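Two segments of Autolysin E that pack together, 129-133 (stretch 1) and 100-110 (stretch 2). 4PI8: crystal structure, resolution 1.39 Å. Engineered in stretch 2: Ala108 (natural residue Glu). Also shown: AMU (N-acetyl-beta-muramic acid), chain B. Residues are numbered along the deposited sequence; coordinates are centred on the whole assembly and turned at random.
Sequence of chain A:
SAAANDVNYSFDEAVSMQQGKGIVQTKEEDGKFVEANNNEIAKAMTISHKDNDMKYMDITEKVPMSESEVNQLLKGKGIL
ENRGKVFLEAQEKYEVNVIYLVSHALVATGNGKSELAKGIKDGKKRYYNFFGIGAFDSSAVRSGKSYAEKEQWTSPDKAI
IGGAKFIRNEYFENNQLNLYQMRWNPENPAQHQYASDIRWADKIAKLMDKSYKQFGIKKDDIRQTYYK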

# COMPACT_ATOMS: atom_id res chain seq x y z
N ASN A 129 1.85 -10.73 7.51
CA ASN A 129 1.42 -9.33 7.19
C ASN A 129 2.10 -8.97 5.89
O ASN A 129 3.30 -8.87 5.80
CB ASN A 129 1.91 -8.45 8.33
CG ASN A 129 1.38 -7.04 8.25
OD1 ASN A 129 1.08 -6.48 7.20
ND2 ASN A 129 1.25 -6.47 9.40
N PHE A 130 1.27 -8.78 4.83
CA PHE A 130 1.80 -8.54 3.52
C PHE A 130 1.62 -7.11 2.98
O PHE A 130 1.92 -6.85 1.83
CB PHE A 130 1.18 -9.53 2.51
CG PHE A 130 1.47 -10.99 2.76
CD1 PHE A 130 2.63 -11.41 3.36
CD2 PHE A 130 0.54 -11.92 2.36
CE1 PHE A 130 2.86 -12.77 3.60
CE2 PHE A 130 0.81 -13.27 2.51
CZ PHE A 130 1.94 -13.69 3.16
N PHE A 131 1.11 -6.23 3.86
CA PHE A 131 0.81 -4.86 3.41
C PHE A 131 1.36 -3.78 4.34
O PHE A 131 0.83 -2.65 4.32
CB PHE A 131 -0.67 -4.67 3.08
CG PHE A 131 -1.21 -5.68 2.10
CD1 PHE A 131 -1.13 -5.45 0.75
CD2 PHE A 131 -1.77 -6.84 2.56
CE1 PHE A 131 -1.60 -6.34 -0.18
CE2 PHE A 131 -2.23 -7.77 1.67
CZ PHE A 131 -2.14 -7.54 0.30
N GLY A 132 2.32 -4.13 5.18
CA GLY A 132 2.88 -3.13 6.06
C GLY A 132 1.89 -2.54 7.01
O GLY A 132 1.96 -1.30 7.27
N ILE A 133 0.97 -3.28 7.60
CA ILE A 133 -0.10 -2.81 8.41
C ILE A 133 0.27 -2.91 9.88
O ILE A 133 0.42 -4.02 10.44
CB ILE A 133 -1.44 -3.52 8.11
CG1 ILE A 133 -1.81 -3.32 6.63
CG2 ILE A 133 -2.55 -3.07 9.01
CD1 ILE A 133 -2.86 -4.27 6.11
C1 AMU B . 3.09 3.40 8.60
C2 AMU B . 1.75 3.05 9.17
C3 AMU B . 1.00 4.33 9.59
C4 AMU B . 1.92 5.14 10.54
C5 AMU B . 3.29 5.28 9.93
C6 AMU B . 4.24 6.04 10.86
C7 AMU B . 0.07 1.34 8.47
C8 AMU B . -0.78 0.87 7.31
C9 AMU B . -1.40 4.33 9.40
C10 AMU B . -2.48 3.39 9.74
C11 AMU B . -1.83 5.78 9.63
O1 AMU B . 3.82 2.23 8.25
O3 AMU B . -0.25 4.05 10.20
O4 AMU B . 1.25 6.40 10.71
O5 AMU B . 3.83 4.01 9.66
O6 AMU B . 5.49 6.35 10.24
O7 AMU B . 0.06 0.76 9.54
O10 AMU B . -3.36 3.10 8.87
O11 AMU B . -2.55 2.90 10.94
N2 AMU B . 0.89 2.34 8.19
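Stretch 2 100-110: YLVSHALVATG

Stretch 2 is helical from Tyr100 to Ala108, and the helix begins earlier in the chain. Its turns are held by the usual backbone hydrogen bonds, such as His104 N to Tyr100 O at 2.8 Å and Ala108 N to His104 O at 2.9 Å. Thr109 is the first residue to leave helical phi/psi.

Stretch 1 has no regular helix or strand, so no crossing angle is defined. From Asn129 to Ile133 it runs roughly across the helix rather than along it. Asn129 braces its bend. Asn129 OD1 accepts a hydrogen bond from Ile133 N at 3.2 Å and a weak one from Phe131 N at 3.3 Å. Asn129 ND2 donates to Ile133 O at 2.8 Å.

The two backbones come nearest at Phe130 and Ala105, with CA atoms 5.3 Å apart. No hydrogen bond crosses between the stretches. Instead, Phe130 O lies 3.3 Å from Ala105 CA in a CA-H...O contact, with an angle at H of 160°. The same Phe130 O is 3.4 Å from Ala108 CB. This carbonyl oxygen is buried by the contact and has no conventional polar partner in the model.

The contact buries 338 Å² in all, and Phe131 contributes the largest share. Its CA-to-CB bond points sideways, but the end of its side chain comes nearer the helix. Phe131 CE1 is 3.5 Å from Leu101 CD1 and 3.7 Å from Ala105 CB. Leu101 O also lies at the ring edge, 3.4 Å from Phe131 CE1.

The CA-to-CB bond of His104 points toward stretch 1, and its ring forms an edge-to-face pair with Phe131. The ring planes are at 86°, and Phe131 presents the edge. Phe131 CB also lies over the His104 ring, 4.3 Å from its centroid. Within the helix, His104 ND1 and Tyr100 OH are hydrogen-bonded at 2.7 Å, which ties the imidazole to the preceding turn.

Phe130 packs nearer the end of the helix. Phe130 CD1 is 3.7 Å from Thr109 CG2, and Phe130 CB is 4.4 Å from Ala105 CB. Thr109 OG1 donates a hydrogen bond to Ala105 O at 2.7 Å, while its methyl group meets the Phe130 ring.

Ala108 is engineered from Glu. Its CB points toward stretch 1 and lies 4.0 Å from Phe131 CA and 4.1 Å from Gly132 N. The CA-to-CB bonds of Val102, Ser103 and Leu106 point away from stretch 1.

Beyond this contact, Gly132 O approaches C7 of the bound AMU at 3.5 Å.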

# COMPACT_ATOMS: atom_id res chain seq x y z
N TYR A 100 -3.25 -3.55 -8.17
CA TYR A 100 -2.78 -2.76 -7.06
C TYR A 100 -2.45 -3.66 -5.90
O TYR A 100 -1.37 -3.53 -5.30
CB TYR A 100 -3.85 -1.71 -6.68
CG TYR A 100 -3.73 -1.33 -5.24
CD1 TYR A 100 -2.62 -0.67 -4.75
CD2 TYR A 100 -4.69 -1.75 -4.32
CE1 TYR A 100 -2.46 -0.45 -3.41
CE2 TYR A 100 -4.57 -1.51 -2.97
CZ TYR A 100 -3.42 -0.93 -2.51
OH TYR A 100 -3.26 -0.76 -1.15
N LEU A 101 -3.34 -4.59 -5.55
CA LEU A 101 -3.15 -5.39 -4.35
C LEU A 101 -1.88 -6.24 -4.46
O LEU A 101 -1.07 -6.30 -3.50
CB LEU A 101 -4.36 -6.29 -4.10
CG LEU A 101 -4.56 -6.82 -2.71
CD1 LEU A 101 -4.72 -5.73 -1.66
CD2 LEU A 101 -5.75 -7.76 -2.76
N VAL A 102 -1.67 -6.87 -5.59
CA VAL A 102 -0.48 -7.66 -5.84
C VAL A 102 0.71 -6.76 -5.75
O VAL A 102 1.75 -7.12 -5.16
CB VAL A 102 -0.56 -8.37 -7.21
CG1 VAL A 102 0.82 -8.86 -7.63
CG2 VAL A 102 -1.60 -9.53 -7.14
N SER A 103 0.68 -5.61 -6.47
CA SER A 103 1.83 -4.71 -6.49
C SER A 103 2.21 -4.22 -5.12
O SER A 103 3.40 -4.15 -4.77
CB SER A 103 1.60 -3.54 -7.48
OG SER A 103 1.31 -4.02 -8.80
N HIS A 104 1.25 -3.83 -4.32
CA HIS A 104 1.47 -3.41 -2.95
C HIS A 104 2.13 -4.55 -2.18
O HIS A 104 3.14 -4.32 -1.49
CB HIS A 104 0.16 -2.94 -2.36
CG HIS A 104 0.27 -2.32 -1.00
ND1 HIS A 104 -0.78 -1.67 -0.41
CD2 HIS A 104 1.30 -2.29 -0.11
CE1 HIS A 104 -0.41 -1.23 0.76
NE2 HIS A 104 0.84 -1.59 0.98
N ALA A 105 1.57 -5.75 -2.24
CA ALA A 105 2.16 -6.88 -1.50
C ALA A 105 3.56 -7.11 -1.94
O ALA A 105 4.42 -7.43 -1.05
CB ALA A 105 1.32 -8.13 -1.69
N LEU A 106 3.88 -7.01 -3.21
CA LEU A 106 5.25 -7.25 -3.68
C LEU A 106 6.20 -6.21 -3.12
O LEU A 106 7.31 -6.55 -2.68
CB LEU A 106 5.30 -7.26 -5.18
CG LEU A 106 4.60 -8.44 -5.86
CD1 LEU A 106 4.52 -8.28 -7.38
CD2 LEU A 106 5.30 -9.77 -5.48
N VAL A 107 5.84 -4.94 -3.11
CA VAL A 107 6.68 -3.89 -2.48
C VAL A 107 6.84 -4.17 -1.01
O VAL A 107 8.01 -4.11 -0.47
CB VAL A 107 6.06 -2.50 -2.78
CG1 VAL A 107 6.67 -1.36 -1.91
CG2 VAL A 107 6.18 -2.23 -4.27
N ALA A 108 5.80 -4.47 -0.29
CA ALA A 108 5.84 -4.63 1.15
C ALA A 108 6.57 -5.91 1.61
O ALA A 108 6.94 -5.97 2.78
CB ALA A 108 4.48 -4.63 1.72
N THR A 109 6.70 -6.90 0.76
CA THR A 109 7.28 -8.19 1.16
C THR A 109 8.60 -8.47 0.47
O THR A 109 9.09 -9.61 0.50
CB THR A 109 6.30 -9.35 0.83
OG1 THR A 109 6.08 -9.47 -0.57
CG2 THR A 109 5.03 -9.20 1.62
N GLY A 110 9.13 -7.52 -0.30
CA GLY A 110 10.35 -7.81 -1.01
C GLY A 110 10.15 -8.85 -2.05
O GLY A 110 10.85 -9.86 -2.12